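Long-range contacts in C381 turret protein (Sulfolobus turreted icosahedral virus, PDB 4IND), which forms the turrets on the capsid of an archaeal virus, folding as three jelly rolls in a row and assembling as a pentamer: residues S34-S39 with P65-I70; P59-G64 with L138-F143; M182-N187 with V251-G256; T195-G200 with L211-I216. All blocks are in the same frame, centred on the assembly; numbering follows the deposited sequence. Where two conformers were deposited one is given.

Interaction 1 (S34-S39 with P65-I70)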
loop_
_atom_site.group_PDB
_atom_site.type_symbol
_atom_site.label_atom_id
_atom_site.label_comp_id
_atom_site.label_asym_id
_atom_site.label_seq_id
_atom_site.Cartn_x
_atom_site.Cartn_y
_atom_site.Cartn_z
ATOM N N SER A 34 26.319 17.237 22.020
ATOM C CA SER A 34 25.792 17.156 20.656
ATOM C C SER A 34 24.835 18.272 20.325
ATOM O O SER A 34 25.047 19.004 19.357
ATOM C CB SER A 34 25.119 15.796 20.423
ATOM O OG SER A 34 24.145 15.553 21.416
ATOM N N ILE A 35 23.778 18.412 21.121
ATOM C CA ILE A 35 22.699 19.332 20.755
ATOM C C ILE A 35 22.272 20.341 21.832
ATOM O O ILE A 35 21.462 21.217 21.571
ATOM C CB ILE A 35 21.466 18.569 20.248
ATOM C CG1 ILE A 35 20.847 17.707 21.347
ATOM C CG2 ILE A 35 21.835 17.708 19.037
ATOM C CD1 ILE A 35 19.540 16.995 20.914
ATOM N N PHE A 36 22.834 20.229 23.030
ATOM C CA PHE A 36 22.476 21.150 24.106
ATOM C C PHE A 36 23.486 22.286 24.246
ATOM O O PHE A 36 24.693 22.043 24.281
ATOM C CB PHE A 36 22.293 20.393 25.439
ATOM C CG PHE A 36 21.830 21.271 26.580
ATOM C CD1 PHE A 36 20.495 21.634 26.697
ATOM C CD2 PHE A 36 22.729 21.710 27.538
ATOM C CE1 PHE A 36 20.063 22.434 27.746
ATOM C CE2 PHE A 36 22.321 22.511 28.597
ATOM C CZ PHE A 36 20.981 22.871 28.709
ATOM N N VAL A 37 22.986 23.519 24.322
ATOM C CA VAL A 37 23.816 24.707 24.422
ATOM C C VAL A 37 23.547 25.332 25.777
ATOM O O VAL A 37 22.401 25.618 26.118
ATOM C CB VAL A 37 23.482 25.727 23.299
ATOM C CG1 VAL A 37 24.410 26.942 23.365
ATOM C CG2 VAL A 37 23.536 25.052 21.927
ATOM N N GLY A 38 24.611 25.548 26.550
ATOM C CA GLY A 38 24.495 26.182 27.855
ATOM C C GLY A 38 24.886 25.240 28.982
ATOM O O GLY A 38 25.377 24.153 28.751
ATOM N N SER A 39 24.654 25.684 30.211
ATOM C CA SER A 39 24.955 24.896 31.394
ATOM C C SER A 39 23.698 24.217 31.923
ATOM O O SER A 39 22.581 24.548 31.523
ATOM C CB SER A 39 25.558 25.791 32.479
ATOM O OG SER A 39 26.811 26.311 32.073
ATOM N N PRO A 65 21.392 33.139 31.095
ATOM C CA PRO A 65 20.830 33.148 29.745
ATOM C C PRO A 65 20.041 31.883 29.496
ATOM O O PRO A 65 20.281 30.868 30.163
ATOM C CB PRO A 65 22.075 33.177 28.850
ATOM C CG PRO A 65 23.172 32.601 29.716
ATOM C CD PRO A 65 22.866 33.093 31.087
ATOM N N ASN A 66 19.111 31.936 28.554
ATOM C CA ASN A 66 18.411 30.737 28.155
ATOM C C ASN A 66 19.406 29.703 27.647
ATOM O O ASN A 66 20.459 30.046 27.114
ATOM C CB ASN A 66 17.398 31.039 27.051
ATOM C CG ASN A 66 16.295 31.988 27.496
ATOM O OD1 ASN A 66 16.081 32.218 28.698
ATOM N ND2 ASN A 66 15.594 32.551 26.522
ATOM N N ALA A 67 19.079 28.435 27.830
ATOM C CA ALA A 67 19.788 27.361 27.132
ATOM C C ALA A 67 19.131 27.184 25.763
ATOM O O ALA A 67 18.073 27.761 25.496
ATOM C CB ALA A 67 19.719 26.078 27.928
ATOM N N SER A 68 19.754 26.388 24.894
ATOM C CA SER A 68 19.194 26.108 23.587
ATOM C C SER A 68 19.381 24.650 23.235
ATOM O O SER A 68 20.331 24.011 23.675
ATOM C CB SER A 68 19.881 26.949 22.507
ATOM O OG SER A 68 19.817 28.324 22.803
ATOM N N ILE A 69 18.469 24.127 22.431
ATOM C CA ILE A 69 18.714 22.872 21.754
ATOM C C ILE A 69 18.870 23.223 20.281
ATOM O O ILE A 69 18.065 23.958 19.722
ATOM C CB ILE A 69 17.562 21.896 21.960
ATOM C CG1 ILE A 69 17.495 21.488 23.436
ATOM C CG2 ILE A 69 17.762 20.639 21.081
ATOM C CD1 ILE A 69 16.235 20.734 23.814
ATOM N N ILE A 70 19.939 22.730 19.671
ATOM C CA ILE A 70 20.248 23.040 18.288
ATOM C C ILE A 70 20.690 21.753 17.584
ATOM O O ILE A 70 21.661 21.107 18.008
ATOM C CB ILE A 70 21.391 24.087 18.193
ATOM C CG1 ILE A 70 21.000 25.398 18.898
ATOM C CG2 ILE A 70 21.714 24.384 16.743
ATOM C CD1 ILE A 70 22.078 26.499 18.761
#
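In the first jelly roll of the turret protein, the short edge strand 36-37 pairs antiparallel with strand 67-71. Three backbone hydrogen bonds hold it: Val37 N to Ser68 O (2.8 Å), Ser68 N returning to Val37 O in the carbonyl plane on a lone pair, and Ile70 N to Ile35 O. The paired part is buried and closely packed on both sides. On one, Phe36 has CG anti to its backbone N (chi1 -176°), which swings the ring along the strand until CZ lies 3.5 Å from Ala67 CB; Ile69 CG1 meets the same ring at its edge. On the other, Val37 CB rests 3.9 Å from Ser68 CB and Val37 CG2 meets Ile70 CD1 at 3.8 Å, and there Asn52 of a neighbouring subunit packs on Val37 and Ile70. Beyond Val37 the pairing lapses and the segments part loosely toward exposed Ser39 and Pro65. Gly38, at phi 115° and psi -172°, takes a conformation in which a CB would jam against the preceding carbonyl. A compact residue fits at Ala67, touched both by the Phe36 ring tip and by Val37 O, 3.3 Å from Ala67 CB.

Interaction 2 (P59-G64 with L138-F143)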
loop_
_atom_site.group_PDB
_atom_site.type_symbol
_atom_site.label_atom_id
_atom_site.label_comp_id
_atom_site.label_asym_id
_atom_site.label_seq_id
_atom_site.Cartn_x
_atom_site.Cartn_y
_atom_site.Cartn_z
ATOM N N PRO A 59 18.389 17.360 34.275
ATOM C CA PRO A 59 19.111 18.630 34.108
ATOM C C PRO A 59 18.138 19.822 34.161
ATOM O O PRO A 59 17.055 19.778 33.561
ATOM C CB PRO A 59 19.743 18.476 32.707
ATOM C CG PRO A 59 18.741 17.578 31.985
ATOM C CD PRO A 59 18.392 16.559 33.040
ATOM N N VAL A 60 18.491 20.850 34.920
ATOM C CA VAL A 60 17.691 22.069 34.985
ATOM C C VAL A 60 18.511 23.242 34.459
ATOM O O VAL A 60 19.680 23.377 34.809
ATOM C CB VAL A 60 17.293 22.381 36.449
ATOM C CG1 VAL A 60 16.405 23.633 36.511
ATOM C CG2 VAL A 60 16.582 21.183 37.074
ATOM N N VAL A 61 17.897 24.094 33.645
ATOM C CA VAL A 61 18.567 25.299 33.171
ATOM C C VAL A 61 18.773 26.259 34.345
ATOM O O VAL A 61 17.823 26.636 35.038
ATOM C CB VAL A 61 17.772 25.990 32.056
ATOM C CG1 VAL A 61 18.540 27.231 31.560
ATOM C CG2 VAL A 61 17.508 25.020 30.911
ATOM N N PRO A 62 20.022 26.663 34.583
ATOM C CA PRO A 62 20.281 27.506 35.754
ATOM C C PRO A 62 19.968 28.967 35.487
ATOM O O PRO A 62 19.710 29.320 34.332
ATOM C CB PRO A 62 21.789 27.332 35.979
ATOM C CG PRO A 62 22.332 26.989 34.639
ATOM C CD PRO A 62 21.256 26.235 33.900
ATOM N N LEU A 63 20.014 29.791 36.534
ATOM C CA LEU A 63 19.842 31.232 36.397
ATOM C C LEU A 63 20.847 31.765 35.400
ATOM O O LEU A 63 22.007 31.357 35.410
ATOM C CB LEU A 63 20.061 31.927 37.734
ATOM C CG LEU A 63 18.993 31.650 38.783
ATOM C CD1 LEU A 63 19.401 32.272 40.109
ATOM C CD2 LEU A 63 17.666 32.203 38.302
ATOM N N GLY A 64 20.409 32.687 34.551
ATOM C CA GLY A 64 21.276 33.236 33.525
ATOM C C GLY A 64 20.597 33.194 32.173
ATOM O O GLY A 64 19.369 33.221 32.099
ATOM N N LEU A 138 13.696 25.555 33.955
ATOM C CA LEU A 138 13.051 24.412 33.291
ATOM C C LEU A 138 13.944 23.183 33.427
ATOM O O LEU A 138 15.127 23.218 33.084
ATOM C CB LEU A 138 12.826 24.689 31.810
ATOM C CG LEU A 138 11.500 25.215 31.298
ATOM C CD1 LEU A 138 11.419 24.945 29.793
ATOM C CD2 LEU A 138 10.301 24.607 32.050
ATOM N N ALA A 139 13.387 22.109 33.963
ATOM C CA ALA A 139 14.036 20.808 33.947
ATOM C C ALA A 139 13.686 20.128 32.615
ATOM O O ALA A 139 12.529 20.169 32.182
ATOM C CB ALA A 139 13.499 19.971 35.117
ATOM N N ILE A 140 14.673 19.507 31.973
ATOM C CA ILE A 140 14.429 18.784 30.731
ATOM C C ILE A 140 14.473 17.285 30.992
ATOM O O ILE A 140 15.527 16.739 31.304
ATOM C CB ILE A 140 15.474 19.163 29.675
ATOM C CG1 ILE A 140 15.650 20.682 29.635
ATOM C CG2 ILE A 140 15.092 18.616 28.307
ATOM C CD1 ILE A 140 16.891 21.143 28.883
ATOM N N LEU A 141 13.330 16.614 30.860
ATOM C CA LEU A 141 13.243 15.202 31.252
ATOM C C LEU A 141 13.437 14.224 30.086
ATOM O O LEU A 141 14.082 13.177 30.250
ATOM C CB LEU A 141 11.913 14.890 31.952
ATOM C CG LEU A 141 11.402 15.766 33.095
ATOM C CD1 LEU A 141 10.399 14.995 33.958
ATOM C CD2 LEU A 141 12.515 16.303 33.936
ATOM N N GLU A 142 12.850 14.548 28.938
ATOM C CA GLU A 142 12.930 13.670 27.759
ATOM C C GLU A 142 12.930 14.517 26.509
ATOM O O GLU A 142 12.378 15.596 26.494
ATOM C CB GLU A 142 11.763 12.680 27.688
ATOM C CG GLU A 142 11.660 11.678 28.829
ATOM C CD GLU A 142 10.358 10.848 28.769
ATOM O OE1 GLU A 142 9.612 10.848 29.776
ATOM O OE2 GLU A 142 10.095 10.174 27.739
ATOM N N PHE A 143 13.555 14.013 25.454
ATOM C CA PHE A 143 13.542 14.697 24.172
ATOM C C PHE A 143 13.344 13.620 23.129
ATOM O O PHE A 143 14.135 12.673 23.062
ATOM C CB PHE A 143 14.853 15.437 23.926
ATOM C CG PHE A 143 14.866 16.255 22.646
ATOM C CD1 PHE A 143 14.364 17.547 22.621
ATOM C CD2 PHE A 143 15.367 15.700 21.467
ATOM C CE1 PHE A 143 14.376 18.291 21.443
ATOM C CE2 PHE A 143 15.392 16.423 20.289
ATOM C CZ PHE A 143 14.907 17.725 20.271
#
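Pro59 lays its ring beside the backbone of Ile140, CG and CD each 3.4 Å from Ile140 O, at a crossing point in the first jelly roll where the end of strand 52-60 meets strand 138-147. The meeting is brief, a single beta bridge between Val60 and Ala139, whose CA atoms are 4.0 Å apart. Two backbone hydrogen bonds flank it. Ile140 N reaches Pro59 O at 2.9 Å, nearly along the C=O axis, whereas Val61 N approaches Leu138 O from above the carbonyl plane, 30° out of it. Proline suits its place because its carbonyl is used here and it has no N-H to satisfy. Small and beta-branched residues fill the bridge: the short side chain of Ala139 fits beside Val60, with Val60 CG2 3.8 Å from Ala139 CB. Val60 CG1, anti to its backbone N, lies against Leu138 O. Ile140 O is buried here with no polar partner in the model. Farther along, Leu141 and Glu142 both face Lys85 in a classic beta bulge, and Glu142 OE2 is hydrogen-bonded to Tyr19 and to the backbone of Glu74 of a neighbouring subunit. Past the bridge strand 52-60 has ended, and Val61 CG2 lies 3.7 Å from Leu138 O.

Interaction 3 (M182-N187 with V251-G256)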
loop_
_atom_site.group_PDB
_atom_site.type_symbol
_atom_site.label_atom_id
_atom_site.label_comp_id
_atom_site.label_asym_id
_atom_site.label_seq_id
_atom_site.Cartn_x
_atom_site.Cartn_y
_atom_site.Cartn_z
ATOM N N MET A 182 -7.839 22.813 13.367
ATOM C CA MET A 182 -7.308 23.688 14.394
ATOM C C MET A 182 -8.393 24.162 15.355
ATOM O O MET A 182 -9.093 25.136 15.085
ATOM C CB MET A 182 -6.562 24.858 13.744
ATOM C CG MET A 182 -5.471 24.389 12.796
ATOM S SD MET A 182 -4.925 25.625 11.612
ATOM C CE MET A 182 -4.550 26.989 12.713
ATOM N N PRO A 183 -8.545 23.448 16.481
ATOM C CA PRO A 183 -9.442 23.888 17.547
ATOM C C PRO A 183 -8.838 25.166 18.079
ATOM O O PRO A 183 -7.606 25.224 18.190
ATOM C CB PRO A 183 -9.303 22.787 18.608
ATOM C CG PRO A 183 -8.627 21.627 17.921
ATOM C CD PRO A 183 -7.788 22.228 16.836
ATOM N N TYR A 184 -9.652 26.173 18.370
ATOM C CA TYR A 184 -9.130 27.434 18.878
ATOM C C TYR A 184 -10.053 28.017 19.927
ATOM O O TYR A 184 -11.215 27.651 19.997
ATOM C CB TYR A 184 -8.966 28.443 17.739
ATOM C CG TYR A 184 -10.266 28.795 17.060
ATOM C CD1 TYR A 184 -11.134 29.738 17.622
ATOM C CD2 TYR A 184 -10.653 28.176 15.868
ATOM C CE1 TYR A 184 -12.332 30.063 17.015
ATOM C CE2 TYR A 184 -11.869 28.510 15.258
ATOM C CZ TYR A 184 -12.691 29.449 15.844
ATOM O OH TYR A 184 -13.886 29.775 15.256
ATOM N N SER A 185 -9.491 28.900 20.756
ATOM C CA SER A 185 -10.268 29.769 21.640
ATOM C C SER A 185 -9.722 31.173 21.467
ATOM O O SER A 185 -8.517 31.352 21.233
ATOM C CB SER A 185 -10.128 29.359 23.106
ATOM O OG SER A 185 -10.643 28.065 23.346
ATOM N N TYR A 186 -10.585 32.168 21.568
ATOM C CA TYR A 186 -10.125 33.547 21.486
ATOM C C TYR A 186 -10.721 34.388 22.590
ATOM O O TYR A 186 -11.761 34.050 23.175
ATOM C CB TYR A 186 -10.481 34.156 20.125
ATOM C CG TYR A 186 -11.971 34.310 19.922
ATOM C CD1 TYR A 186 -12.662 35.364 20.487
ATOM C CD2 TYR A 186 -12.678 33.386 19.178
ATOM C CE1 TYR A 186 -14.024 35.498 20.309
ATOM C CE2 TYR A 186 -14.028 33.508 18.988
ATOM C CZ TYR A 186 -14.701 34.565 19.554
ATOM O OH TYR A 186 -16.053 34.653 19.349
ATOM N N ASN A 187 -10.053 35.496 22.878
ATOM C CA ASN A 187 -10.610 36.507 23.754
ATOM C C ASN A 187 -10.480 37.863 23.075
ATOM O O ASN A 187 -9.379 38.375 22.888
ATOM C CB ASN A 187 -9.900 36.502 25.110
ATOM C CG ASN A 187 -10.432 37.570 26.038
ATOM O OD1 ASN A 187 -11.568 38.026 25.882
ATOM N ND2 ASN A 187 -9.618 37.983 27.008
ATOM N N VAL A 251 -6.790 40.664 20.104
ATOM C CA VAL A 251 -7.597 39.455 20.117
ATOM C C VAL A 251 -6.717 38.218 20.215
ATOM O O VAL A 251 -6.475 37.543 19.217
ATOM C CB VAL A 251 -8.456 39.339 18.853
ATOM C CG1 VAL A 251 -9.396 38.160 18.979
ATOM C CG2 VAL A 251 -9.230 40.626 18.613
ATOM N N PRO A 252 -6.242 37.905 21.428
ATOM C CA PRO A 252 -5.373 36.719 21.555
ATOM C C PRO A 252 -6.130 35.421 21.278
ATOM O O PRO A 252 -7.296 35.279 21.690
ATOM C CB PRO A 252 -4.918 36.766 23.016
ATOM C CG PRO A 252 -5.891 37.668 23.707
ATOM C CD PRO A 252 -6.338 38.671 22.680
ATOM N N PHE A 253 -5.484 34.504 20.567
ATOM C CA PHE A 253 -6.004 33.164 20.322
ATOM C C PHE A 253 -5.114 32.141 21.006
ATOM O O PHE A 253 -3.899 32.357 21.192
ATOM C CB PHE A 253 -6.020 32.840 18.807
ATOM C CG PHE A 253 -7.246 33.343 18.074
ATOM C CD1 PHE A 253 -8.186 32.447 17.577
ATOM C CD2 PHE A 253 -7.431 34.693 17.844
ATOM C CE1 PHE A 253 -9.308 32.903 16.876
ATOM C CE2 PHE A 253 -8.551 35.153 17.152
ATOM C CZ PHE A 253 -9.487 34.252 16.670
ATOM N N THR A 254 -5.717 31.016 21.373
ATOM C CA THR A 254 -4.970 29.817 21.729
ATOM C C THR A 254 -5.503 28.722 20.826
ATOM O O THR A 254 -6.708 28.607 20.649
ATOM C CB THR A 254 -5.200 29.421 23.182
ATOM O OG1 THR A 254 -4.877 30.523 24.032
ATOM C CG2 THR A 254 -4.315 28.233 23.551
ATOM N N PHE A 255 -4.623 27.932 20.211
ATOM C CA PHE A 255 -5.111 26.937 19.270
ATOM C C PHE A 255 -4.260 25.673 19.279
ATOM O O PHE A 255 -3.124 25.664 19.774
ATOM C CB PHE A 255 -5.226 27.537 17.859
ATOM C CG PHE A 255 -3.893 27.885 17.233
ATOM C CD1 PHE A 255 -3.256 26.996 16.382
ATOM C CD2 PHE A 255 -3.293 29.110 17.492
ATOM C CE1 PHE A 255 -2.023 27.324 15.800
ATOM C CE2 PHE A 255 -2.073 29.450 16.924
ATOM C CZ PHE A 255 -1.430 28.550 16.078
ATOM N N GLY A 256 -4.829 24.611 18.730
ATOM C CA GLY A 256 -4.161 23.340 18.599
ATOM C C GLY A 256 -3.947 23.088 17.122
ATOM O O GLY A 256 -4.355 23.895 16.285
#
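Strands 176-187 and 253-262 are antiparallel neighbours in one sheet of the second jelly roll, their local axes 161° apart. Four backbone hydrogen bonds run between them. Ser185 and Thr254 form the hydrogen-bonded pair, each N to the other's O at 2.8 Å; Gly256 N to Pro183 O and Asn187 N to Pro252 O extend the ladder at its ends, both nearly along the C=O axis. Pro183 and Pro252 fit because both serve as acceptors and neither owes an N-H. The aromatic contacts lie on the face bearing Tyr184, Tyr186, Phe253 and Phe255. Phe253, with chi1 -84°, reaches across toward strand 176-187 so that its ring lies over Tyr186 CB, which sits 3.5 Å from the ring centroid in a CH-pi contact, 7° off the normal. At the Phe253 ring edge, Tyr184 CD1 comes within 3.7 Å of Phe253 CE1. Both tyrosines hold CG between backbone N and carbonyl carbon, the crowded position, which lays their rings across the sheet, away from strand 253-262. Phe199 and Tyr245 also meet the Phe253 ring, placing this cluster in the domain core. The other face is polar: Ser185 and Thr254 suit a partly exposed surface, and Ser185 OG is hydrogen-bonded to Lys159. Among apolar contacts, Met182 bends at chi3, bringing its CE 3.9 Å from Phe255 CD1.

Interaction 4 (T195-G200 with L211-I216)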
loop_
_atom_site.group_PDB
_atom_site.type_symbol
_atom_site.label_atom_id
_atom_site.label_comp_id
_atom_site.label_asym_id
_atom_site.label_seq_id
_atom_site.Cartn_x
_atom_site.Cartn_y
_atom_site.Cartn_z
ATOM N N THR A 195 -16.468 41.038 11.573
ATOM C CA THR A 195 -17.188 40.203 10.642
ATOM C C THR A 195 -16.241 39.642 9.594
ATOM O O THR A 195 -15.374 40.350 9.080
ATOM C CB THR A 195 -18.344 40.952 10.020
ATOM O OG1 THR A 195 -17.861 42.181 9.478
ATOM C CG2 THR A 195 -19.390 41.270 11.084
ATOM N N ASN A 196 -16.406 38.362 9.287
ATOM C CA ASN A 196 -15.484 37.676 8.391
ATOM C C ASN A 196 -14.035 37.939 8.778
ATOM O O ASN A 196 -13.200 38.316 7.952
ATOM C CB ASN A 196 -15.759 38.039 6.934
ATOM C CG ASN A 196 -17.121 37.560 6.477
ATOM O OD1 ASN A 196 -17.620 36.539 6.955
ATOM N ND2 ASN A 196 -17.731 38.293 5.554
ATOM N N PHE A 197 -13.773 37.728 10.061
ATOM C CA PHE A 197 -12.449 37.836 10.652
ATOM C C PHE A 197 -11.513 36.783 10.089
ATOM O O PHE A 197 -11.705 35.582 10.319
ATOM C CB PHE A 197 -12.586 37.629 12.159
ATOM C CG PHE A 197 -11.305 37.781 12.920
ATOM C CD1 PHE A 197 -10.958 39.004 13.483
ATOM C CD2 PHE A 197 -10.468 36.702 13.101
ATOM C CE1 PHE A 197 -9.784 39.147 14.200
ATOM C CE2 PHE A 197 -9.284 36.836 13.821
ATOM C CZ PHE A 197 -8.943 38.062 14.372
ATOM N N GLN A 198 -10.491 37.206 9.353
ATOM C CA GLN A 198 -9.526 36.231 8.871
ATOM C C GLN A 198 -8.471 36.006 9.947
ATOM O O GLN A 198 -7.725 36.913 10.294
ATOM C CB GLN A 198 -8.881 36.646 7.542
ATOM C CG GLN A 198 -7.839 35.622 7.071
ATOM C CD GLN A 198 -7.212 35.963 5.733
ATOM O OE1 GLN A 198 -6.007 36.001 5.596
ATOM N NE2 GLN A 198 -8.025 36.191 4.746
ATOM N N PHE A 199 -8.442 34.796 10.490
ATOM C CA PHE A 199 -7.460 34.425 11.500
ATOM C C PHE A 199 -6.100 34.193 10.848
ATOM O O PHE A 199 -5.044 34.581 11.375
ATOM C CB PHE A 199 -7.946 33.150 12.213
ATOM C CG PHE A 199 -6.898 32.484 13.060
ATOM C CD1 PHE A 199 -6.515 33.022 14.281
ATOM C CD2 PHE A 199 -6.311 31.307 12.641
ATOM C CE1 PHE A 199 -5.538 32.403 15.065
ATOM C CE2 PHE A 199 -5.340 30.677 13.413
ATOM C CZ PHE A 199 -4.950 31.229 14.629
ATOM N N GLY A 200 -6.117 33.547 9.695
ATOM C CA GLY A 200 -4.866 33.158 9.051
ATOM C C GLY A 200 -5.118 32.498 7.713
ATOM O O GLY A 200 -6.240 32.533 7.215
ATOM N N LEU A 211 -8.621 31.103 6.713
ATOM C CA LEU A 211 -9.292 30.571 7.882
ATOM C C LEU A 211 -10.099 31.714 8.463
ATOM O O LEU A 211 -9.546 32.647 9.041
ATOM C CB LEU A 211 -8.266 30.065 8.894
ATOM C CG LEU A 211 -7.294 29.027 8.347
ATOM C CD1 LEU A 211 -6.210 28.714 9.353
ATOM C CD2 LEU A 211 -8.024 27.758 7.943
ATOM N N VAL A 212 -11.414 31.653 8.284
ATOM C CA VAL A 212 -12.282 32.798 8.566
ATOM C C VAL A 212 -13.363 32.491 9.612
ATOM O O VAL A 212 -13.946 31.412 9.621
ATOM C CB VAL A 212 -12.962 33.292 7.275
ATOM C CG1 VAL A 212 -13.933 34.434 7.566
ATOM C CG2 VAL A 212 -11.912 33.709 6.252
ATOM N N ILE A 213 -13.618 33.454 10.493
ATOM C CA ILE A 213 -14.670 33.338 11.486
ATOM C C ILE A 213 -15.776 34.338 11.160
ATOM O O ILE A 213 -15.511 35.537 11.038
ATOM C CB ILE A 213 -14.132 33.617 12.909
ATOM C CG1 ILE A 213 -13.053 32.609 13.281
ATOM C CG2 ILE A 213 -15.290 33.589 13.924
ATOM C CD1 ILE A 213 -12.251 32.962 14.531
ATOM N N SER A 214 -17.011 33.850 11.019
ATOM C CA SER A 214 -18.136 34.701 10.632
ATOM C C SER A 214 -18.225 35.997 11.420
ATOM O O SER A 214 -18.319 37.083 10.841
ATOM C CB SER A 214 -19.468 33.951 10.764
ATOM O OG SER A 214 -19.495 32.841 9.894
ATOM N N SER A 215 -18.231 35.880 12.740
ATOM C CA SER A 215 -18.259 37.065 13.582
ATOM C C SER A 215 -17.612 36.825 14.934
ATOM O O SER A 215 -17.728 35.745 15.520
ATOM C CB SER A 215 -19.685 37.567 13.766
ATOM O OG SER A 215 -20.466 36.598 14.437
ATOM N N ILE A 216 -16.914 37.852 15.402
ATOM C CA ILE A 216 -16.317 37.863 16.722
ATOM C C ILE A 216 -16.913 39.077 17.411
ATOM O O ILE A 216 -16.568 40.221 17.092
ATOM C CB ILE A 216 -14.780 37.963 16.653
ATOM C CG1 ILE A 216 -14.192 36.695 16.024
ATOM C CG2 ILE A 216 -14.199 38.183 18.026
ATOM C CD1 ILE A 216 -12.693 36.710 15.891
#
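Strands 194-203 and 208-213 form an antiparallel beta hairpin whose register slips by one residue between Gln198 and Gly200, a beta bulge, and whose chains both turn a corner near Asn196 and Ser214. Phe197 and Ile213 exchange backbone hydrogen bonds, the bond from Ile213 N to Phe197 O (2.9 Å) being much straighter than its return. At the bulge, Phe199 N meets Leu211 O nearly along the C=O axis, and Leu211 N bonds to Gly200 O at 2.8 Å from above the carbonyl plane. Asn196, at phi 48° and psi 50°, has the left-handed conformation that asparagine tolerates well; its N bonds to Ser214 O. At Ser214 the chain turns its corner, so that Ile216 lays CD1 over one face of the Phe197 ring, 3.6 Å from the centroid, a CH-pi contact offset toward the rim. Phe197 CG is anti to its backbone N (chi1 -177°), carrying the ring to the same buried side as Ile213. Leu211 CD1 lies at the edge of the Phe199 ring, 4.2 Å from Phe199 CD2. Opposite, Val212 CG1 lies 3.7 Å from Asn196 CA on an exposed face, where Gln198 extends and bonds through OE1 to Thr244. The buried side of the hairpin packs across the domain core onto strands 176-187, 221-232 and 253-262, with Leu211 touching Met182, Phe226 and Val228.

In the fold
The four contacts form two pairs in the first two of three jelly rolls. Interactions 1 and 2 have centres 10 Å apart and alternate along the chain; they touch where Phe36 CE1 packs on Ile140 CD1 and Ile69 on Phe143, so strands from separate sheets share one core. Interaction 4 is nested inside the loop that interaction 3 closes, 12 Å between centres, and its hairpin faces that sheet: Phe253 meets both Phe199 and Ile213, and Tyr186 packs on Ile216. Between the pairs, centres are 28 to 39 Å apart and nothing touches, consistent with independently cored domains strung in series, which probably give the turret its length.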